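Local coordinates for CLIP-associating protein (Drosophila melanogaster, PDB 4G3A) that tracks microtubule plus ends and stabilises dynamic microtubules, supporting mitotic spindle formation and the attachment of kinetochores, at residues K5-M16 with L27-L35; M47-L58 with S69-L80. All coordinates share one frame; numbering follows the deposited sequence.

Both contacts lie at the N-terminal end of the all-helical TOG domain, a row of antiparallel helix pairs, and they follow one another in series: contact 1 pairs helix 9-18 with helix 21-36, and contact 2 then pairs helix 47-58 with helix 63-80, the curated first HEAT repeat. They lie about 11 Å apart, centre to centre, and the two pairs touch directly. L9 and M16 of the first helix pack against helix 47-58, A28 meets W57, and R79 NE probably donates a hydrogen bond to L35 O. The first pair thus lies against the first curated repeat, at one end of the domain of this microtubule-binding protein.

Contact 1 (K5-M16 with L27-L35); sequences KPSDLDGFIQQM and LAEDLVTFL
F12 packs as a knob into a hole of L27, D30, L31 and F34, joining the two antiparallel helices of the first hairpin in this TOG domain; the axes of the short segments are 11.1 Å apart at an angle of 160°. With CG beside the backbone N and anti to the carbonyl carbon (chi1 -80°), the ring projects across the interface between two layers. P6 CB lies over the centre of one face, 3.6 Å above the plane, while L31 covers the opposite face, its CA making a CH-pi contact 4.0 Å from the F12 ring centroid. D30 CB stands at the ring edge.

The aromatic pair is offset edge-to-face: the edge of F12 is directed toward the face of F34, with the planes at 62°. F34 swings out with CG anti to its backbone N, bringing its outer ring atoms to the loop ahead of the first helix, where CE1 is 3.4 Å from S7 O.

Aliphatic contacts fill in around the rings. L9 CD2 comes to 3.5 Å from F34 CE2 and also touches the CD2 methyl of L35. L27 divides its branches: CD1 touches both P6 CG and F12 CD1, and CD2 rests against the backbone of Q15 and M16. L9 and M16 also touch helix 47-58.

D8 is the N-cap of helix 9-18, its OD2 accepting from G11 N nearly head-on. Across the interface, one water bridges the segments, donating to D30 OD2 at 2.9 Å and accepting from K5 N at 3.2 Å.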
loop_
_atom_site.group_PDB
_atom_site.type_symbol
_atom_site.label_atom_id
_atom_site.label_comp_id
_atom_site.label_asym_id
_atom_site.label_seq_id
_atom_site.Cartn_x
_atom_site.Cartn_y
_atom_site.Cartn_z
ATOM N N LYS A 5 -14.218 24.960 -9.889
ATOM C CA LYS A 5 -15.608 25.309 -10.159
ATOM C C LYS A 5 -16.598 24.623 -9.213
ATOM O O LYS A 5 -17.288 25.302 -8.451
ATOM C CB LYS A 5 -15.979 25.011 -11.617
ATOM C CG LYS A 5 -15.429 26.004 -12.620
ATOM C CD LYS A 5 -15.991 25.757 -14.008
ATOM C CE LYS A 5 -15.812 24.309 -14.412
ATOM N NZ LYS A 5 -15.847 24.133 -15.888
ATOM N N PRO A 6 -16.660 23.275 -9.248
ATOM C CA PRO A 6 -17.752 22.515 -8.619
ATOM C C PRO A 6 -17.986 22.862 -7.150
ATOM O O PRO A 6 -17.042 23.170 -6.429
ATOM C CB PRO A 6 -17.294 21.058 -8.764
ATOM C CG PRO A 6 -16.366 21.071 -9.925
ATOM C CD PRO A 6 -15.654 22.383 -9.853
ATOM N N SER A 7 -19.241 22.799 -6.714
ATOM C CA SER A 7 -19.612 23.216 -5.363
ATOM C C SER A 7 -19.970 22.024 -4.483
ATOM O O SER A 7 -19.947 22.112 -3.247
ATOM C CB SER A 7 -20.780 24.205 -5.418
ATOM O OG SER A 7 -21.850 23.684 -6.187
ATOM N N ASP A 8 -20.304 20.906 -5.116
ATOM C CA ASP A 8 -20.565 19.680 -4.362
ATOM C C ASP A 8 -20.140 18.435 -5.129
ATOM O O ASP A 8 -19.716 18.514 -6.286
ATOM C CB ASP A 8 -22.039 19.588 -3.971
ATOM C CG ASP A 8 -22.953 19.592 -5.167
ATOM O OD1 ASP A 8 -24.179 19.727 -4.975
ATOM O OD2 ASP A 8 -22.445 19.469 -6.299
ATOM N N LEU A 9 -20.260 17.284 -4.481
ATOM C CA LEU A 9 -19.841 16.030 -5.099
ATOM C C LEU A 9 -20.508 15.776 -6.454
ATOM O O LEU A 9 -19.840 15.416 -7.424
ATOM C CB LEU A 9 -20.100 14.860 -4.153
ATOM C CG LEU A 9 -18.891 14.293 -3.414
ATOM C CD1 LEU A 9 -18.593 12.919 -3.959
ATOM C CD2 LEU A 9 -17.676 15.198 -3.551
ATOM N N ASP A 10 -21.821 15.976 -6.523
ATOM C CA ASP A 10 -22.548 15.747 -7.767
ATOM C C ASP A 10 -21.967 16.583 -8.902
ATOM O O ASP A 10 -21.852 16.114 -10.036
ATOM C CB ASP A 10 -24.040 16.041 -7.583
ATOM C CG ASP A 10 -24.774 14.900 -6.902
ATOM O OD1 ASP A 10 -24.477 13.730 -7.228
ATOM O OD2 ASP A 10 -25.647 15.172 -6.051
ATOM N N GLY A 11 -21.591 17.818 -8.585
ATOM C CA GLY A 11 -20.936 18.691 -9.541
ATOM C C GLY A 11 -19.638 18.111 -10.084
ATOM O O GLY A 11 -19.393 18.155 -11.290
ATOM N N PHE A 12 -18.794 17.578 -9.200
ATOM C CA PHE A 12 -17.557 16.945 -9.639
ATOM C C PHE A 12 -17.866 15.744 -10.529
ATOM O O PHE A 12 -17.309 15.601 -11.614
ATOM C CB PHE A 12 -16.706 16.493 -8.442
ATOM C CG PHE A 12 -15.922 17.604 -7.799
ATOM C CD1 PHE A 12 -14.754 18.073 -8.382
ATOM C CD2 PHE A 12 -16.346 18.173 -6.607
ATOM C CE1 PHE A 12 -14.029 19.097 -7.793
ATOM C CE2 PHE A 12 -15.626 19.195 -6.011
ATOM C CZ PHE A 12 -14.467 19.659 -6.607
ATOM N N ILE A 13 -18.758 14.879 -10.056
ATOM C CA ILE A 13 -19.106 13.660 -10.776
ATOM C C ILE A 13 -19.569 13.957 -12.208
ATOM O O ILE A 13 -19.146 13.299 -13.156
ATOM C CB ILE A 13 -20.206 12.880 -10.037
ATOM C CG1 ILE A 13 -19.687 12.376 -8.686
ATOM C CG2 ILE A 13 -20.712 11.728 -10.896
ATOM C CD1 ILE A 13 -20.783 12.084 -7.677
ATOM N N GLN A 14 -20.431 14.954 -12.359
ATOM C CA GLN A 14 -20.982 15.280 -13.672
ATOM C C GLN A 14 -19.913 15.754 -14.657
ATOM O O GLN A 14 -19.938 15.396 -15.833
ATOM C CB GLN A 14 -22.096 16.324 -13.535
ATOM C CG GLN A 14 -23.303 15.816 -12.760
ATOM C CD GLN A 14 -24.126 16.931 -12.151
ATOM O OE1 GLN A 14 -23.701 18.088 -12.116
ATOM N NE2 GLN A 14 -25.314 16.589 -11.658
ATOM N N GLN A 15 -18.964 16.540 -14.162
ATOM C CA GLN A 15 -17.992 17.200 -15.021
ATOM C C GLN A 15 -16.777 16.338 -15.342
ATOM O O GLN A 15 -16.004 16.662 -16.243
ATOM C CB GLN A 15 -17.542 18.504 -14.371
ATOM C CG GLN A 15 -17.195 19.589 -15.359
ATOM C CD GLN A 15 -16.611 20.811 -14.685
ATOM O OE1 GLN A 15 -17.070 21.230 -13.619
ATOM N NE2 GLN A 15 -15.585 21.389 -15.303
HETATM N N MSE A 16 -16.608 15.247 -14.598
HETATM C CA MSE A 16 -15.464 14.354 -14.772
HETATM C C MSE A 16 -15.413 13.641 -16.124
HETATM O O MSE A 16 -14.377 13.648 -16.787
HETATM C CB MSE A 16 -15.387 13.334 -13.624
HETATM C CG MSE A 16 -14.613 13.830 -12.416
HETATM SE SE MSE A 16 -15.026 12.870 -10.765
HETATM C CE MSE A 16 -13.675 11.442 -10.814
ATOM N N LEU A 27 -9.627 19.956 -11.882
ATOM C CA LEU A 27 -10.715 19.201 -11.286
ATOM C C LEU A 27 -10.166 18.221 -10.234
ATOM O O LEU A 27 -10.676 18.138 -9.114
ATOM C CB LEU A 27 -11.452 18.449 -12.393
ATOM C CG LEU A 27 -12.937 18.143 -12.255
ATOM C CD1 LEU A 27 -13.673 19.336 -11.666
ATOM C CD2 LEU A 27 -13.515 17.787 -13.616
ATOM N N ALA A 28 -9.114 17.495 -10.595
ATOM C CA ALA A 28 -8.504 16.537 -9.672
ATOM C C ALA A 28 -8.002 17.233 -8.411
ATOM O O ALA A 28 -8.273 16.785 -7.300
ATOM C CB ALA A 28 -7.375 15.781 -10.349
ATOM N N GLU A 29 -7.285 18.338 -8.584
ATOM C CA GLU A 29 -6.740 19.062 -7.445
ATOM C C GLU A 29 -7.859 19.584 -6.550
ATOM O O GLU A 29 -7.776 19.508 -5.327
ATOM C CB GLU A 29 -5.850 20.215 -7.911
ATOM C CG GLU A 29 -4.896 20.732 -6.841
ATOM C CD GLU A 29 -4.247 22.049 -7.224
ATOM O OE1 GLU A 29 -4.287 22.408 -8.421
ATOM O OE2 GLU A 29 -3.699 22.726 -6.328
ATOM N N ASP A 30 -8.913 20.107 -7.166
ATOM C CA ASP A 30 -10.019 20.676 -6.407
ATOM C C ASP A 30 -10.834 19.610 -5.691
ATOM O O ASP A 30 -11.264 19.813 -4.558
ATOM C CB ASP A 30 -10.917 21.512 -7.313
ATOM C CG ASP A 30 -10.223 22.755 -7.826
ATOM O OD1 ASP A 30 -9.295 23.238 -7.138
ATOM O OD2 ASP A 30 -10.606 23.246 -8.913
ATOM N N LEU A 31 -11.044 18.478 -6.358
ATOM C CA LEU A 31 -11.722 17.341 -5.739
ATOM C C LEU A 31 -11.025 16.975 -4.428
ATOM O O LEU A 31 -11.662 16.885 -3.376
ATOM C CB LEU A 31 -11.741 16.138 -6.693
ATOM C CG LEU A 31 -12.771 15.013 -6.492
ATOM C CD1 LEU A 31 -12.372 13.759 -7.252
ATOM C CD2 LEU A 31 -12.909 14.680 -5.056
ATOM N N VAL A 32 -9.714 16.769 -4.489
ATOM C CA VAL A 32 -8.952 16.450 -3.283
ATOM C C VAL A 32 -9.106 17.540 -2.211
ATOM O O VAL A 32 -9.384 17.251 -1.047
ATOM C CB VAL A 32 -7.461 16.210 -3.595
ATOM C CG1 VAL A 32 -6.684 16.013 -2.307
ATOM C CG2 VAL A 32 -7.300 15.003 -4.507
ATOM N N THR A 33 -8.948 18.798 -2.612
ATOM C CA THR A 33 -9.141 19.909 -1.689
ATOM C C THR A 33 -10.517 19.845 -1.037
ATOM O O THR A 33 -10.652 20.006 0.175
ATOM C CB THR A 33 -8.993 21.257 -2.400
ATOM O OG1 THR A 33 -7.636 21.419 -2.830
ATOM C CG2 THR A 33 -9.365 22.398 -1.463
ATOM N N PHE A 34 -11.534 19.602 -1.852
ATOM C CA PHE A 34 -12.910 19.540 -1.376
ATOM C C PHE A 34 -13.079 18.458 -0.316
ATOM O O PHE A 34 -13.583 18.720 0.773
ATOM C CB PHE A 34 -13.857 19.273 -2.550
ATOM C CG PHE A 34 -15.303 19.176 -2.154
ATOM C CD1 PHE A 34 -16.123 20.295 -2.200
ATOM C CD2 PHE A 34 -15.844 17.969 -1.738
ATOM C CE1 PHE A 34 -17.460 20.214 -1.836
ATOM C CE2 PHE A 34 -17.178 17.877 -1.370
ATOM C CZ PHE A 34 -17.989 19.002 -1.426
ATOM N N LEU A 35 -12.657 17.238 -0.645
ATOM C CA LEU A 35 -12.796 16.100 0.257
ATOM C C LEU A 35 -11.940 16.242 1.513
ATOM O O LEU A 35 -12.243 15.647 2.551
ATOM C CB LEU A 35 -12.422 14.800 -0.468
ATOM C CG LEU A 35 -13.327 14.391 -1.631
ATOM C CD1 LEU A 35 -12.794 13.136 -2.285
ATOM C CD2 LEU A 35 -14.751 14.177 -1.163
HETATM O O HOH W 1 -12.284 22.821 -11.225
#

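Contact 2 (M47-L58 with S69-L80); sequences MGFLIDGLMPWL and SLEAFSELIKRL
The first curated HEAT repeat is built on this antiparallel helix pair, whose segment axes approach to 9.7 Å at 148°. Three knobs interlock: L54 sits among S69, A72, F73 and L76, F73 among I51, L54, M55 and L58, and L76 among M47, L50, I51 and L54; M47 and M55 are selenomethionines. CD1 of L54 lies over one face of the F73 ring, 3.8 Å from its centroid, and CD2 reaches A72 CB. I51 CD1 meets the same ring at its edge, 3.7 Å from F73 CE1, while M55 SE approaches F73 CZ obliquely in a Met-aromatic contact. An alanine in place of F73 is likely to open a gap beside L54, I51 and L58 and cost M55 SE this Met-aromatic contact. L76 CD1 faces I51 and L54, and CD2 faces L50 and M47, whose chain bends at chi2 to lay SE 3.8 Å from L76 CD2, the bend at chi3 bringing CE alongside the same methyl.

At the other end the helices come closer, and L58 CD1 is pressed to 3.4 Å from L70 CD2. S69 OG packs against L58 CA, but its hydrogen bond goes to A66 O in its own helix.

L9 and M16 of helix 9-18 pack on L50, M16 also on L54 and W57, helix 21-36 meets W57 and E75, and helix 88-98 packs on M55, L58 and F73, leaving the pair between its neighbours.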
loop_
_atom_site.group_PDB
_atom_site.type_symbol
_atom_site.label_atom_id
_atom_site.label_comp_id
_atom_site.label_asym_id
_atom_site.label_seq_id
_atom_site.Cartn_x
_atom_site.Cartn_y
_atom_site.Cartn_z
HETATM N N MSE A 47 -22.550 7.374 -4.421
HETATM C CA MSE A 47 -21.106 7.381 -4.188
HETATM C C MSE A 47 -20.370 6.535 -5.221
HETATM O O MSE A 47 -19.263 6.872 -5.637
HETATM C CB MSE A 47 -20.801 6.895 -2.773
HETATM C CG MSE A 47 -19.320 6.787 -2.447
HETATM SE SE MSE A 47 -18.349 8.471 -2.669
HETATM C CE MSE A 47 -19.124 9.479 -1.190
ATOM N N GLY A 48 -20.999 5.443 -5.644
ATOM C CA GLY A 48 -20.432 4.574 -6.657
ATOM C C GLY A 48 -20.073 5.325 -7.924
ATOM O O GLY A 48 -19.106 4.988 -8.606
ATOM N N PHE A 49 -20.851 6.356 -8.240
ATOM C CA PHE A 49 -20.579 7.173 -9.417
ATOM C C PHE A 49 -19.235 7.886 -9.309
ATOM O O PHE A 49 -18.524 8.041 -10.300
ATOM C CB PHE A 49 -21.685 8.207 -9.640
ATOM C CG PHE A 49 -22.935 7.644 -10.246
ATOM C CD1 PHE A 49 -22.882 6.901 -11.413
ATOM C CD2 PHE A 49 -24.168 7.887 -9.666
ATOM C CE1 PHE A 49 -24.036 6.392 -11.977
ATOM C CE2 PHE A 49 -25.324 7.383 -10.225
ATOM C CZ PHE A 49 -25.258 6.635 -11.383
ATOM N N LEU A 50 -18.895 8.335 -8.106
ATOM C CA LEU A 50 -17.611 8.996 -7.910
ATOM C C LEU A 50 -16.493 7.974 -8.012
ATOM O O LEU A 50 -15.455 8.237 -8.621
ATOM C CB LEU A 50 -17.553 9.723 -6.568
ATOM C CG LEU A 50 -16.195 10.379 -6.301
ATOM C CD1 LEU A 50 -15.848 11.353 -7.416
ATOM C CD2 LEU A 50 -16.181 11.075 -4.952
ATOM N N ILE A 51 -16.715 6.806 -7.416
ATOM C CA ILE A 51 -15.750 5.706 -7.483
ATOM C C ILE A 51 -15.463 5.320 -8.923
ATOM O O ILE A 51 -14.306 5.200 -9.321
ATOM C CB ILE A 51 -16.253 4.462 -6.747
ATOM C CG1 ILE A 51 -16.519 4.794 -5.281
ATOM C CG2 ILE A 51 -15.244 3.309 -6.893
ATOM C CD1 ILE A 51 -15.277 5.276 -4.519
ATOM N N ASP A 52 -16.527 5.140 -9.702
ATOM C CA ASP A 52 -16.394 4.792 -11.109
ATOM C C ASP A 52 -15.618 5.879 -11.844
ATOM O O ASP A 52 -14.780 5.586 -12.695
ATOM C CB ASP A 52 -17.768 4.596 -11.753
ATOM C CG ASP A 52 -18.565 3.468 -11.113
ATOM O OD1 ASP A 52 -17.954 2.576 -10.486
ATOM O OD2 ASP A 52 -19.809 3.476 -11.243
ATOM N N GLY A 53 -15.897 7.133 -11.501
ATOM C CA GLY A 53 -15.248 8.265 -12.143
ATOM C C GLY A 53 -13.755 8.335 -11.875
ATOM O O GLY A 53 -12.976 8.725 -12.745
ATOM N N LEU A 54 -13.351 7.967 -10.664
ATOM C CA LEU A 54 -11.949 8.036 -10.282
ATOM C C LEU A 54 -11.120 6.966 -11.000
ATOM O O LEU A 54 -9.909 7.112 -11.175
ATOM C CB LEU A 54 -11.804 7.871 -8.764
ATOM C CG LEU A 54 -12.306 9.026 -7.901
ATOM C CD1 LEU A 54 -12.343 8.625 -6.439
ATOM C CD2 LEU A 54 -11.434 10.253 -8.101
HETATM N N MSE A 55 -11.785 5.892 -11.412
HETATM C CA MSE A 55 -11.097 4.710 -11.931
HETATM C C MSE A 55 -10.245 4.966 -13.180
HETATM O O MSE A 55 -9.098 4.531 -13.238
HETATM C CB MSE A 55 -12.079 3.554 -12.136
HETATM C CG MSE A 55 -12.612 2.986 -10.830
HETATM SE SE MSE A 55 -11.165 2.374 -9.650
HETATM C CE MSE A 55 -10.255 1.229 -10.939
ATOM N N PRO A 56 -10.798 5.673 -14.183
ATOM C CA PRO A 56 -9.970 6.028 -15.344
ATOM C C PRO A 56 -8.777 6.917 -14.983
ATOM O O PRO A 56 -7.750 6.866 -15.657
ATOM C CB PRO A 56 -10.948 6.784 -16.252
ATOM C CG PRO A 56 -12.280 6.233 -15.893
ATOM C CD PRO A 56 -12.224 5.968 -14.412
ATOM N N TRP A 57 -8.915 7.735 -13.946
ATOM C CA TRP A 57 -7.810 8.565 -13.487
ATOM C C TRP A 57 -6.731 7.655 -12.883
ATOM O O TRP A 57 -5.543 7.752 -13.200
ATOM C CB TRP A 57 -8.299 9.544 -12.417
ATOM C CG TRP A 57 -9.194 10.658 -12.914
ATOM C CD1 TRP A 57 -9.753 10.779 -14.154
ATOM C CD2 TRP A 57 -9.620 11.807 -12.167
ATOM N NE1 TRP A 57 -10.505 11.934 -14.224
ATOM C CE2 TRP A 57 -10.437 12.583 -13.019
ATOM C CE3 TRP A 57 -9.389 12.256 -10.861
ATOM C CZ2 TRP A 57 -11.020 13.778 -12.607
ATOM C CZ3 TRP A 57 -9.971 13.446 -10.454
ATOM C CH2 TRP A 57 -10.779 14.192 -11.324
ATOM N N LEU A 58 -7.159 6.772 -11.994
ATOM C CA LEU A 58 -6.232 5.888 -11.304
ATOM C C LEU A 58 -5.537 4.955 -12.294
ATOM O O LEU A 58 -4.319 4.800 -12.255
ATOM C CB LEU A 58 -6.973 5.071 -10.255
ATOM C CG LEU A 58 -6.145 4.021 -9.517
ATOM C CD1 LEU A 58 -5.062 4.706 -8.719
ATOM C CD2 LEU A 58 -7.043 3.194 -8.628
ATOM N N SER A 69 -6.165 10.923 -7.836
ATOM C CA SER A 69 -7.188 9.917 -7.586
ATOM C C SER A 69 -6.861 9.074 -6.340
ATOM O O SER A 69 -7.753 8.756 -5.553
ATOM C CB SER A 69 -7.384 9.020 -8.805
ATOM O OG SER A 69 -6.300 8.125 -8.956
ATOM N N LEU A 70 -5.588 8.723 -6.164
ATOM C CA LEU A 70 -5.142 8.012 -4.955
ATOM C C LEU A 70 -5.397 8.865 -3.709
ATOM O O LEU A 70 -5.953 8.399 -2.719
ATOM C CB LEU A 70 -3.653 7.673 -5.043
ATOM C CG LEU A 70 -3.227 6.620 -6.066
ATOM C CD1 LEU A 70 -1.725 6.650 -6.268
ATOM C CD2 LEU A 70 -3.685 5.232 -5.632
ATOM N N GLU A 71 -4.994 10.126 -3.776
ATOM C CA GLU A 71 -5.292 11.078 -2.715
ATOM C C GLU A 71 -6.800 11.219 -2.499
ATOM O O GLU A 71 -7.263 11.343 -1.363
ATOM C CB GLU A 71 -4.661 12.433 -3.041
ATOM C CG GLU A 71 -3.130 12.407 -3.015
ATOM C CD GLU A 71 -2.499 13.733 -3.424
ATOM O OE1 GLU A 71 -1.607 13.717 -4.294
ATOM O OE2 GLU A 71 -2.891 14.788 -2.884
ATOM N N ALA A 72 -7.565 11.183 -3.587
ATOM C CA ALA A 72 -9.014 11.298 -3.481
ATOM C C ALA A 72 -9.558 10.079 -2.765
ATOM O O ALA A 72 -10.427 10.196 -1.899
ATOM C CB ALA A 72 -9.652 11.439 -4.854
ATOM N N PHE A 73 -9.050 8.903 -3.134
ATOM C CA PHE A 73 -9.482 7.682 -2.483
ATOM C C PHE A 73 -9.105 7.742 -1.001
ATOM O O PHE A 73 -9.886 7.348 -0.143
ATOM C CB PHE A 73 -8.891 6.440 -3.173
ATOM C CG PHE A 73 -9.651 6.001 -4.411
ATOM C CD1 PHE A 73 -11.016 5.762 -4.357
ATOM C CD2 PHE A 73 -8.992 5.795 -5.614
ATOM C CE1 PHE A 73 -11.722 5.350 -5.485
ATOM C CE2 PHE A 73 -9.691 5.386 -6.755
ATOM C CZ PHE A 73 -11.057 5.164 -6.688
ATOM N N SER A 74 -7.907 8.225 -0.693
ATOM C CA SER A 74 -7.521 8.354 0.709
ATOM C C SER A 74 -8.545 9.194 1.484
ATOM O O SER A 74 -8.931 8.843 2.605
ATOM C CB SER A 74 -6.112 8.939 0.842
ATOM O OG SER A 74 -5.129 7.918 0.741
ATOM N N GLU A 75 -8.995 10.295 0.883
ATOM C CA GLU A 75 -9.969 11.163 1.550
ATOM C C GLU A 75 -11.329 10.485 1.741
ATOM O O GLU A 75 -11.942 10.612 2.798
ATOM C CB GLU A 75 -10.112 12.504 0.814
ATOM C CG GLU A 75 -8.837 13.329 0.835
ATOM C CD GLU A 75 -8.278 13.506 2.241
ATOM O OE1 GLU A 75 -9.066 13.769 3.181
ATOM O OE2 GLU A 75 -7.045 13.375 2.410
ATOM N N LEU A 76 -11.785 9.744 0.734
ATOM C CA LEU A 76 -13.013 8.951 0.867
ATOM C C LEU A 76 -12.878 7.880 1.949
ATOM O O LEU A 76 -13.809 7.645 2.728
ATOM C CB LEU A 76 -13.386 8.290 -0.466
ATOM C CG LEU A 76 -13.766 9.232 -1.612
ATOM C CD1 LEU A 76 -13.792 8.490 -2.942
ATOM C CD2 LEU A 76 -15.107 9.900 -1.339
ATOM N N ILE A 77 -11.714 7.230 1.997
ATOM C CA ILE A 77 -11.461 6.233 3.026
ATOM C C ILE A 77 -11.585 6.881 4.398
ATOM O O ILE A 77 -12.234 6.339 5.287
ATOM C CB ILE A 77 -10.058 5.615 2.886
ATOM C CG1 ILE A 77 -9.998 4.700 1.666
ATOM C CG2 ILE A 77 -9.682 4.832 4.134
ATOM C CD1 ILE A 77 -8.593 4.498 1.180
ATOM N N LYS A 78 -10.953 8.040 4.570
ATOM C CA LYS A 78 -11.013 8.747 5.845
ATOM C C LYS A 78 -12.445 9.107 6.233
ATOM O O LYS A 78 -12.827 8.969 7.392
ATOM C CB LYS A 78 -10.148 10.002 5.809
ATOM C CG LYS A 78 -8.672 9.716 5.717
ATOM C CD LYS A 78 -7.908 10.996 5.521
ATOM C CE LYS A 78 -6.537 10.721 4.955
ATOM N NZ LYS A 78 -5.829 12.007 4.721
ATOM N N ARG A 79 -13.239 9.552 5.263
ATOM C CA ARG A 79 -14.628 9.928 5.532
ATOM C C ARG A 79 -15.546 8.723 5.672
ATOM O O ARG A 79 -16.492 8.750 6.461
ATOM C CB ARG A 79 -15.182 10.811 4.415
ATOM C CG ARG A 79 -14.550 12.167 4.309
ATOM C CD ARG A 79 -15.252 12.954 3.244
ATOM N NE ARG A 79 -14.773 14.326 3.183
ATOM C CZ ARG A 79 -15.439 15.373 3.658
ATOM N NH1 ARG A 79 -16.629 15.214 4.232
ATOM N NH2 ARG A 79 -14.911 16.581 3.554
ATOM N N LEU A 80 -15.283 7.679 4.888
ATOM C CA LEU A 80 -16.196 6.538 4.800
ATOM C C LEU A 80 -15.888 5.426 5.792
ATOM O O LEU A 80 -16.778 4.671 6.184
ATOM C CB LEU A 80 -16.195 5.962 3.387
ATOM C CG LEU A 80 -17.304 6.439 2.454
ATOM C CD1 LEU A 80 -17.436 7.943 2.519
ATOM C CD2 LEU A 80 -17.039 5.973 1.036
#